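Long-range contacts in condensin complex subunit 3 (Schizosaccharomyces pombe, PDB 5OQR), which serves as a regulatory subunit of the condensin complex, which is required to convert interphase chromatin into mitotic-like condensed chromosomes: residues A[600-605]-A[642-647]; A[607-612]-A[677-682]; A[652-657]-A[728-733]. All coordinates share one frame; numbering follows the deposited sequence.

Interaction 1 (A[600-605]-A[642-647])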
loop_
_atom_site.group_PDB
_atom_site.type_symbol
_atom_site.label_atom_id
_atom_site.label_comp_id
_atom_site.label_asym_id
_atom_site.label_seq_id
_atom_site.Cartn_x
_atom_site.Cartn_y
_atom_site.Cartn_z
ATOM N N ARG A 600 -22.094 -19.893 1.205
ATOM C CA ARG A 600 -23.255 -19.078 0.851
ATOM C C ARG A 600 -22.830 -17.787 0.156
ATOM O O ARG A 600 -23.297 -16.696 0.486
ATOM C CB ARG A 600 -24.094 -18.775 2.092
ATOM C CG ARG A 600 -24.107 -19.890 3.124
ATOM C CD ARG A 600 -25.042 -19.571 4.272
ATOM N NE ARG A 600 -26.444 -19.741 3.902
ATOM C CZ ARG A 600 -27.471 -19.362 4.654
ATOM N NH1 ARG A 600 -28.709 -19.565 4.231
ATOM N NH2 ARG A 600 -27.266 -18.776 5.824
ATOM N N ASP A 601 -21.927 -17.921 -0.819
ATOM C CA ASP A 601 -21.374 -16.753 -1.499
ATOM C C ASP A 601 -22.478 -15.797 -1.924
ATOM O O ASP A 601 -22.440 -14.604 -1.612
ATOM C CB ASP A 601 -20.563 -17.184 -2.721
ATOM C CG ASP A 601 -19.624 -18.327 -2.427
ATOM O OD1 ASP A 601 -19.996 -19.205 -1.627
ATOM O OD2 ASP A 601 -18.517 -18.354 -3.002
ATOM N N GLU A 602 -23.476 -16.320 -2.638
ATOM C CA GLU A 602 -24.565 -15.494 -3.153
ATOM C C GLU A 602 -25.167 -14.624 -2.059
ATOM O O GLU A 602 -25.451 -13.441 -2.277
ATOM C CB GLU A 602 -25.650 -16.378 -3.772
ATOM C CG GLU A 602 -25.135 -17.561 -4.596
ATOM C CD GLU A 602 -24.848 -18.798 -3.754
ATOM O OE1 GLU A 602 -25.444 -18.935 -2.665
ATOM O OE2 GLU A 602 -24.009 -19.622 -4.176
ATOM N N LEU A 603 -25.365 -15.196 -0.871
ATOM C CA LEU A 603 -26.058 -14.481 0.197
ATOM C C LEU A 603 -25.197 -13.364 0.772
ATOM O O LEU A 603 -25.715 -12.302 1.135
ATOM C CB LEU A 603 -26.469 -15.467 1.290
ATOM C CG LEU A 603 -27.315 -14.898 2.431
ATOM C CD1 LEU A 603 -28.703 -14.522 1.944
ATOM C CD2 LEU A 603 -27.395 -15.887 3.586
ATOM N N PHE A 604 -23.887 -13.579 0.865
ATOM C CA PHE A 604 -22.995 -12.591 1.463
ATOM C C PHE A 604 -22.381 -11.649 0.441
ATOM O O PHE A 604 -22.019 -10.521 0.791
ATOM C CB PHE A 604 -21.870 -13.291 2.232
ATOM C CG PHE A 604 -22.307 -13.888 3.535
ATOM C CD1 PHE A 604 -22.562 -13.082 4.627
ATOM C CD2 PHE A 604 -22.460 -15.254 3.670
ATOM C CE1 PHE A 604 -22.967 -13.624 5.827
ATOM C CE2 PHE A 604 -22.863 -15.804 4.866
ATOM C CZ PHE A 604 -23.117 -14.988 5.948
ATOM N N LEU A 605 -22.253 -12.084 -0.812
ATOM C CA LEU A 605 -21.553 -11.281 -1.808
ATOM C C LEU A 605 -22.183 -9.901 -1.958
ATOM O O LEU A 605 -21.476 -8.904 -2.134
ATOM C CB LEU A 605 -21.547 -12.022 -3.146
ATOM C CG LEU A 605 -20.309 -12.038 -4.043
ATOM C CD1 LEU A 605 -18.999 -11.990 -3.281
ATOM C CD2 LEU A 605 -20.362 -13.302 -4.891
ATOM N N GLN A 642 -16.741 -14.803 -10.764
ATOM C CA GLN A 642 -17.198 -13.649 -11.529
ATOM C C GLN A 642 -18.680 -13.765 -11.852
ATOM O O GLN A 642 -19.405 -12.766 -11.843
ATOM C CB GLN A 642 -16.376 -13.508 -12.808
ATOM C CG GLN A 642 -14.895 -13.295 -12.559
ATOM C CD GLN A 642 -14.128 -12.943 -13.817
ATOM O OE1 GLN A 642 -14.075 -13.722 -14.764
ATOM N NE2 GLN A 642 -13.529 -11.761 -13.832
ATOM N N TRP A 643 -19.150 -14.985 -12.121
ATOM C CA TRP A 643 -20.563 -15.189 -12.416
ATOM C C TRP A 643 -21.432 -14.824 -11.221
ATOM O O TRP A 643 -22.470 -14.170 -11.374
ATOM C CB TRP A 643 -20.799 -16.641 -12.829
ATOM C CG TRP A 643 -22.164 -16.911 -13.380
ATOM C CD1 TRP A 643 -23.293 -17.186 -12.672
ATOM C CD2 TRP A 643 -22.540 -16.945 -14.761
ATOM N NE1 TRP A 643 -24.350 -17.385 -13.522
ATOM C CE2 TRP A 643 -23.913 -17.243 -14.812
ATOM C CE3 TRP A 643 -21.849 -16.750 -15.960
ATOM C CZ2 TRP A 643 -24.610 -17.348 -16.013
ATOM C CZ3 TRP A 643 -22.540 -16.856 -17.147
ATOM C CH2 TRP A 643 -23.906 -17.154 -17.166
ATOM N N ARG A 644 -21.023 -15.235 -10.019
ATOM C CA ARG A 644 -21.792 -14.914 -8.821
ATOM C C ARG A 644 -21.890 -13.412 -8.601
ATOM O O ARG A 644 -22.893 -12.928 -8.068
ATOM C CB ARG A 644 -21.159 -15.577 -7.598
ATOM C CG ARG A 644 -21.128 -17.091 -7.644
ATOM C CD ARG A 644 -20.531 -17.658 -6.371
ATOM N NE ARG A 644 -20.403 -19.113 -6.413
ATOM C CZ ARG A 644 -19.284 -19.773 -6.691
ATOM N NH1 ARG A 644 -18.158 -19.124 -6.956
ATOM N NH2 ARG A 644 -19.284 -21.099 -6.700
ATOM N N ILE A 645 -20.862 -12.660 -8.994
ATOM C CA ILE A 645 -20.878 -11.216 -8.787
ATOM C C ILE A 645 -21.824 -10.550 -9.777
ATOM O O ILE A 645 -22.551 -9.614 -9.427
ATOM C CB ILE A 645 -19.449 -10.650 -8.888
ATOM C CG1 ILE A 645 -18.561 -11.278 -7.809
ATOM C CG2 ILE A 645 -19.457 -9.128 -8.744
ATOM C CD1 ILE A 645 -17.087 -10.986 -7.968
ATOM N N ALA A 646 -21.838 -11.022 -11.024
ATOM C CA ALA A 646 -22.779 -10.493 -12.004
ATOM C C ALA A 646 -24.217 -10.827 -11.632
ATOM O O ALA A 646 -25.139 -10.099 -12.013
ATOM C CB ALA A 646 -22.446 -11.035 -13.393
ATOM N N THR A 647 -24.427 -11.909 -10.882
ATOM C CA THR A 647 -25.779 -12.326 -10.528
ATOM C C THR A 647 -26.414 -11.395 -9.501
ATOM O O THR A 647 -27.644 -11.290 -9.443
ATOM C CB THR A 647 -25.750 -13.760 -10.004
ATOM O OG1 THR A 647 -25.319 -14.634 -11.053
ATOM C CG2 THR A 647 -27.125 -14.203 -9.516
#
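Leu605 and Arg644 meet where helices 601-613 and 639-661 of the HEAT-repeat alpha solenoid pack through their early turns. The axes of the two segments come within 9.7 Å and their directions differ by 54°. The tight side is apolar. Leu605 CD2 lies 3.6 Å from Arg644 CB and 4.0 Å from Ile645 CG1. The leucine crosses both partners at about a right angle. The one methyl touches two successive residues. Tyr634 of helix 621-635 also packs on Leu605 and Arg644.

The other side is looser and charged. Arg644 is extended from CG to NE, and its CD passes 3.7 Å from Asp601 CB. Farther out, Asp601 OD2 stands 3.8 Å above one face of the guanidinium, displaced toward its rim. The carboxylate and guanidinium planes are 35° apart. This salt bridge is long, with OD2 4.0 Å from Arg644 NE, and no N-H points at the oxygen. The hydrogen bonds of OD2 go instead to Tyr634 OH and His598 ND1. An alanine in place of Arg644 would probably leave Asp601 without this opposite charge and open a gap beside Asp601 CB where the arginine CD had packed. Glu602 is exposed and poorly ordered. Its OE2 lies at the guanidinium edge, near the plane, 4.3 Å from Arg644 NE and beyond salt-bridge range.

Interaction 2 (A[607-612]-A[677-682])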
loop_
_atom_site.group_PDB
_atom_site.type_symbol
_atom_site.label_atom_id
_atom_site.label_comp_id
_atom_site.label_asym_id
_atom_site.label_seq_id
_atom_site.Cartn_x
_atom_site.Cartn_y
_atom_site.Cartn_z
ATOM N N PRO A 607 -24.338 -8.108 0.397
ATOM C CA PRO A 607 -24.034 -7.284 1.579
ATOM C C PRO A 607 -22.576 -6.870 1.683
ATOM O O PRO A 607 -22.285 -5.773 2.176
ATOM C CB PRO A 607 -24.445 -8.193 2.742
ATOM C CG PRO A 607 -25.489 -9.062 2.175
ATOM C CD PRO A 607 -25.114 -9.308 0.759
ATOM N N LEU A 608 -21.644 -7.716 1.244
ATOM C CA LEU A 608 -20.232 -7.349 1.292
ATOM C C LEU A 608 -19.945 -6.161 0.386
ATOM O O LEU A 608 -19.310 -5.185 0.801
ATOM C CB LEU A 608 -19.358 -8.539 0.888
ATOM C CG LEU A 608 -18.648 -9.358 1.965
ATOM C CD1 LEU A 608 -17.677 -10.307 1.287
ATOM C CD2 LEU A 608 -17.909 -8.495 2.971
ATOM N N ILE A 609 -20.393 -6.236 -0.867
ATOM C CA ILE A 609 -20.115 -5.170 -1.824
ATOM C C ILE A 609 -20.739 -3.863 -1.359
ATOM O O ILE A 609 -20.134 -2.792 -1.482
ATOM C CB ILE A 609 -20.608 -5.579 -3.225
ATOM C CG1 ILE A 609 -19.757 -6.740 -3.746
ATOM C CG2 ILE A 609 -20.562 -4.393 -4.195
ATOM C CD1 ILE A 609 -20.198 -7.299 -5.076
ATOM N N ILE A 610 -21.954 -3.926 -0.815
ATOM C CA ILE A 610 -22.622 -2.711 -0.356
ATOM C C ILE A 610 -21.816 -2.056 0.757
ATOM O O ILE A 610 -21.459 -0.875 0.679
ATOM C CB ILE A 610 -24.060 -3.022 0.095
ATOM C CG1 ILE A 610 -24.906 -3.433 -1.111
ATOM C CG2 ILE A 610 -24.681 -1.813 0.801
ATOM C CD1 ILE A 610 -26.339 -3.795 -0.784
ATOM N N GLN A 611 -21.521 -2.816 1.814
ATOM C CA GLN A 611 -20.761 -2.268 2.931
ATOM C C GLN A 611 -19.402 -1.756 2.473
ATOM O O GLN A 611 -18.951 -0.692 2.907
ATOM C CB GLN A 611 -20.590 -3.333 4.012
ATOM C CG GLN A 611 -20.367 -2.772 5.398
ATOM C CD GLN A 611 -21.644 -2.264 6.023
ATOM O OE1 GLN A 611 -22.653 -2.966 6.056
ATOM N NE2 GLN A 611 -21.614 -1.033 6.514
ATOM N N TYR A 612 -18.736 -2.505 1.593
ATOM C CA TYR A 612 -17.414 -2.108 1.121
ATOM C C TYR A 612 -17.441 -0.728 0.475
ATOM O O TYR A 612 -16.494 0.053 0.624
ATOM C CB TYR A 612 -16.888 -3.154 0.140
ATOM C CG TYR A 612 -15.594 -2.781 -0.541
ATOM C CD1 TYR A 612 -14.413 -2.679 0.179
ATOM C CD2 TYR A 612 -15.550 -2.545 -1.906
ATOM C CE1 TYR A 612 -13.225 -2.342 -0.441
ATOM C CE2 TYR A 612 -14.368 -2.210 -2.535
ATOM C CZ TYR A 612 -13.208 -2.112 -1.797
ATOM O OH TYR A 612 -12.029 -1.778 -2.419
ATOM N N GLN A 677 -17.582 0.787 -12.415
ATOM C CA GLN A 677 -16.437 0.326 -13.189
ATOM C C GLN A 677 -15.619 -0.697 -12.413
ATOM O O GLN A 677 -15.057 -1.622 -13.008
ATOM C CB GLN A 677 -15.569 1.516 -13.595
ATOM C CG GLN A 677 -14.429 1.161 -14.532
ATOM C CD GLN A 677 -14.906 0.444 -15.779
ATOM O OE1 GLN A 677 -15.611 1.017 -16.609
ATOM N NE2 GLN A 677 -14.530 -0.822 -15.913
ATOM N N GLN A 678 -15.539 -0.551 -11.088
ATOM C CA GLN A 678 -14.879 -1.562 -10.270
ATOM C C GLN A 678 -15.587 -2.903 -10.391
ATOM O O GLN A 678 -14.965 -3.921 -10.714
ATOM C CB GLN A 678 -14.838 -1.108 -8.811
ATOM C CG GLN A 678 -13.568 -0.376 -8.417
ATOM C CD GLN A 678 -12.469 -1.321 -7.972
ATOM O OE1 GLN A 678 -11.955 -2.112 -8.763
ATOM N NE2 GLN A 678 -12.107 -1.247 -6.695
ATOM N N MET A 679 -16.897 -2.922 -10.137
ATOM C CA MET A 679 -17.657 -4.159 -10.272
ATOM C C MET A 679 -17.535 -4.740 -11.673
ATOM O O MET A 679 -17.549 -5.964 -11.840
ATOM C CB MET A 679 -19.126 -3.912 -9.943
ATOM C CG MET A 679 -19.402 -3.287 -8.590
ATOM S SD MET A 679 -21.129 -3.537 -8.138
ATOM C CE MET A 679 -21.372 -2.277 -6.901
ATOM N N LEU A 680 -17.426 -3.886 -12.693
ATOM C CA LEU A 680 -17.291 -4.381 -14.059
ATOM C C LEU A 680 -15.932 -5.030 -14.281
ATOM O O LEU A 680 -15.830 -6.040 -14.987
ATOM C CB LEU A 680 -17.509 -3.242 -15.054
ATOM C CG LEU A 680 -18.959 -2.817 -15.284
ATOM C CD1 LEU A 680 -19.010 -1.536 -16.090
ATOM C CD2 LEU A 680 -19.737 -3.917 -15.989
ATOM N N ASP A 681 -14.877 -4.463 -13.698
ATOM C CA ASP A 681 -13.563 -5.087 -13.797
ATOM C C ASP A 681 -13.552 -6.445 -13.109
ATOM O O ASP A 681 -12.974 -7.408 -13.628
ATOM C CB ASP A 681 -12.505 -4.169 -13.192
ATOM C CG ASP A 681 -12.364 -2.868 -13.952
ATOM O OD1 ASP A 681 -11.346 -2.170 -13.765
ATOM O OD2 ASP A 681 -13.273 -2.547 -14.745
ATOM N N TRP A 682 -14.192 -6.545 -11.943
ATOM C CA TRP A 682 -14.259 -7.820 -11.236
ATOM C C TRP A 682 -14.910 -8.902 -12.081
ATOM O O TRP A 682 -14.555 -10.080 -11.963
ATOM C CB TRP A 682 -15.032 -7.655 -9.929
ATOM C CG TRP A 682 -14.351 -6.795 -8.912
ATOM C CD1 TRP A 682 -13.034 -6.456 -8.873
ATOM C CD2 TRP A 682 -14.962 -6.162 -7.783
ATOM N NE1 TRP A 682 -12.785 -5.652 -7.791
ATOM C CE2 TRP A 682 -13.953 -5.456 -7.105
ATOM C CE3 TRP A 682 -16.265 -6.124 -7.280
ATOM C CZ2 TRP A 682 -14.206 -4.721 -5.951
ATOM C CZ3 TRP A 682 -16.512 -5.398 -6.137
ATOM C CH2 TRP A 682 -15.491 -4.704 -5.485
#
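Trp682, which touches Ile609 and Tyr612 across this contact, has its carbonyl O hydrogen-bonded by Gln642 NE2. The same amide nitrogen also bonds Asp684 O, so two carbonyls grip it. The bonds tie the end of helix 669-682 and the residues just after it to helix 639-661 within the HEAT-repeat alpha solenoid.

The contact itself joins helix 669-682 to helix 601-613 and is buried and mainly apolar. The segments run roughly antiparallel, at 142°, with their axes 12.9 Å apart. Long side chains bridge that spacing. Met679 is extended beyond CG, and this reach brings its CE to 3.5 Å from Ile609 CG2. The sulphur stays a little farther off, with SD 4.1 Å from the same methyl. The two side chains cross obliquely.

The other branch of Ile609 turns to the indole, with CG1 4.2 Å from Trp682 CZ3. Tyr612 has CG anti to the backbone N (chi1 173°), and its side chain slants across that of the tryptophan. The tyrosine CE2 comes to the edge of the indole, near the indole plane, 4.0 Å from Trp682 CH2. Phe631 of helix 621-635 completes an aromatic cluster, stacking on Trp682 and meeting the Tyr612 ring with planes at about 60°, while Arg624 adds a cation-pi contact to Tyr612.

The indole is also close to its own helix. Gln678 O, which accepts the backbone N-H of Trp682, lies 3.4 Å above one face of the indole, offset toward the rim.

Interaction 3 (A[652-657]-A[728-733])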
loop_
_atom_site.group_PDB
_atom_site.type_symbol
_atom_site.label_atom_id
_atom_site.label_comp_id
_atom_site.label_asym_id
_atom_site.label_seq_id
_atom_site.Cartn_x
_atom_site.Cartn_y
_atom_site.Cartn_z
ATOM N N ALA A 652 -26.984 -5.005 -5.966
ATOM C CA ALA A 652 -26.010 -4.306 -5.138
ATOM C C ALA A 652 -25.844 -2.864 -5.591
ATOM O O ALA A 652 -25.804 -1.945 -4.765
ATOM C CB ALA A 652 -24.668 -5.036 -5.179
ATOM N N LEU A 653 -25.755 -2.644 -6.903
ATOM C CA LEU A 653 -25.529 -1.296 -7.411
ATOM C C LEU A 653 -26.756 -0.417 -7.207
ATOM O O LEU A 653 -26.628 0.777 -6.914
ATOM C CB LEU A 653 -25.147 -1.362 -8.887
ATOM C CG LEU A 653 -24.563 -0.093 -9.506
ATOM C CD1 LEU A 653 -23.249 0.289 -8.842
ATOM C CD2 LEU A 653 -24.366 -0.298 -10.997
ATOM N N LEU A 654 -27.953 -0.983 -7.358
ATOM C CA LEU A 654 -29.166 -0.213 -7.107
ATOM C C LEU A 654 -29.270 0.186 -5.642
ATOM O O LEU A 654 -29.648 1.319 -5.325
ATOM C CB LEU A 654 -30.396 -1.017 -7.532
ATOM C CG LEU A 654 -30.588 -1.233 -9.033
ATOM C CD1 LEU A 654 -31.813 -2.095 -9.280
ATOM C CD2 LEU A 654 -30.713 0.093 -9.767
ATOM N N SER A 655 -28.942 -0.734 -4.733
ATOM C CA SER A 655 -28.967 -0.406 -3.313
ATOM C C SER A 655 -28.004 0.729 -2.998
ATOM O O SER A 655 -28.301 1.594 -2.168
ATOM C CB SER A 655 -28.628 -1.643 -2.484
ATOM O OG SER A 655 -29.679 -2.589 -2.524
ATOM N N LEU A 656 -26.844 0.745 -3.654
ATOM C CA LEU A 656 -25.885 1.815 -3.420
ATOM C C LEU A 656 -26.393 3.149 -3.949
ATOM O O LEU A 656 -26.101 4.196 -3.361
ATOM C CB LEU A 656 -24.542 1.461 -4.060
ATOM C CG LEU A 656 -23.741 0.383 -3.326
ATOM C CD1 LEU A 656 -22.580 -0.095 -4.178
ATOM C CD2 LEU A 656 -23.235 0.904 -1.990
ATOM N N LEU A 657 -27.147 3.139 -5.049
ATOM C CA LEU A 657 -27.702 4.383 -5.571
ATOM C C LEU A 657 -28.636 5.031 -4.557
ATOM O O LEU A 657 -28.559 6.239 -4.310
ATOM C CB LEU A 657 -28.432 4.121 -6.888
ATOM C CG LEU A 657 -27.572 4.077 -8.154
ATOM C CD1 LEU A 657 -28.419 3.675 -9.344
ATOM C CD2 LEU A 657 -26.912 5.421 -8.420
ATOM N N LYS A 728 -31.436 5.528 -16.500
ATOM C CA LYS A 728 -30.399 6.009 -17.407
ATOM C C LYS A 728 -29.058 5.358 -17.098
ATOM O O LYS A 728 -28.350 4.904 -18.002
ATOM C CB LYS A 728 -30.267 7.528 -17.307
ATOM C CG LYS A 728 -31.043 8.314 -18.352
ATOM C CD LYS A 728 -30.388 9.662 -18.637
ATOM C CE LYS A 728 -29.041 9.495 -19.338
ATOM N NZ LYS A 728 -28.574 10.746 -19.998
ATOM N N PHE A 729 -28.687 5.321 -15.817
ATOM C CA PHE A 729 -27.354 4.866 -15.448
ATOM C C PHE A 729 -27.180 3.379 -15.721
ATOM O O PHE A 729 -26.115 2.948 -16.177
ATOM C CB PHE A 729 -27.083 5.176 -13.977
ATOM C CG PHE A 729 -25.741 4.716 -13.511
ATOM C CD1 PHE A 729 -25.625 3.651 -12.638
ATOM C CD2 PHE A 729 -24.590 5.332 -13.968
ATOM C CE1 PHE A 729 -24.387 3.219 -12.217
ATOM C CE2 PHE A 729 -23.349 4.905 -13.552
ATOM C CZ PHE A 729 -23.246 3.845 -12.680
ATOM N N MET A 730 -28.210 2.577 -15.451
ATOM C CA MET A 730 -28.108 1.147 -15.713
ATOM C C MET A 730 -27.909 0.868 -17.194
ATOM O O MET A 730 -27.208 -0.084 -17.556
ATOM C CB MET A 730 -29.355 0.428 -15.196
ATOM C CG MET A 730 -29.588 0.589 -13.701
ATOM S SD MET A 730 -28.185 0.064 -12.694
ATOM C CE MET A 730 -28.244 -1.710 -12.920
ATOM N N ILE A 731 -28.510 1.682 -18.064
ATOM C CA ILE A 731 -28.301 1.525 -19.499
ATOM C C ILE A 731 -26.883 1.932 -19.873
ATOM O O ILE A 731 -26.266 1.335 -20.759
ATOM C CB ILE A 731 -29.355 2.335 -20.280
ATOM C CG1 ILE A 731 -30.736 1.706 -20.101
ATOM C CG2 ILE A 731 -29.010 2.408 -21.771
ATOM C CD1 ILE A 731 -31.879 2.606 -20.518
ATOM N N SER A 732 -26.346 2.952 -19.199
ATOM C CA SER A 732 -24.976 3.386 -19.451
ATOM C C SER A 732 -23.989 2.231 -19.362
ATOM O O SER A 732 -22.963 2.236 -20.051
ATOM C CB SER A 732 -24.586 4.479 -18.457
ATOM O OG SER A 732 -24.700 4.013 -17.124
ATOM N N LEU A 733 -24.279 1.233 -18.527
ATOM C CA LEU A 733 -23.335 0.140 -18.324
ATOM C C LEU A 733 -23.247 -0.769 -19.541
ATOM O O LEU A 733 -22.190 -1.356 -19.795
ATOM C CB LEU A 733 -23.736 -0.663 -17.088
ATOM C CG LEU A 733 -23.942 0.183 -15.830
ATOM C CD1 LEU A 733 -24.439 -0.677 -14.690
ATOM C CD2 LEU A 733 -22.657 0.903 -15.452
#
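HEAT repeat 9 packs here on helix 639-661, with Phe729, Met730 and Leu733 of its helix 725-736 set against Leu653, Leu654 and Leu657. The segments run roughly antiparallel, at 142°, and their axes come within 11.9 Å. The contact is entirely apolar.

Leu653 is the middle of it. Its CG is anti to the backbone N (chi1 -166°), and its CD2 methyl meets three residues. That methyl comes to the edge of the Phe729 ring, near the ring plane, 3.7 Å from CE1. The leucine crosses the phenylalanine at about a right angle. With Leu733 the approach is tip to tip, Leu653 CD2 to Leu733 CD1 at 3.7 Å. The third neighbour is the sulphur of Met730, with SD 4.2 Å from Leu653 CD2.

Met730 is bent at chi2 (-56°) and chi3, not stretched out. Its SD also lies 3.9 Å from Leu654 CD2, so the thioether touches two successive leucines. Leu654 meets Met730 at a slant. Leu657 closes the other end more loosely, with CD1 4.3 Å from Phe729 CD1.

Other helices continue the packing. Phe729 also rests on Ile672 and Ala676 of helix 669-682, so its ring touches both helix 639-661 and helix 669-682. Ile731 packs on Ile772 and Leu773 of helix 767-785. On helix 639-661, Ser655 and Leu656 meet helix 601-613 through Ile610 and Phe613.

All three interactions are largely buried, but their chemistry differs. Interaction 1 alone has charge across it, and Glu602 and Arg644 carry it toward the surface. Interactions 2 and 3 are apolar, one built on tyrosine, tryptophan, isoleucine and methionine, the other leucine-rich with phenylalanine and methionine. Both have roughly antiparallel segments, unlike interaction 1. Interactions 1 and 2 share helix 601-613, and Ile645 CG2 packs on Ile609 CD1 between them. Interactions 1 and 3 share helix 639-661 but do not touch, their centres about 17 Å apart. Interactions 2 and 3 touch where Met679 CE meets Leu653 CD1 and Leu656 CD1. Together they join four helices into one continuous piece of the solenoid.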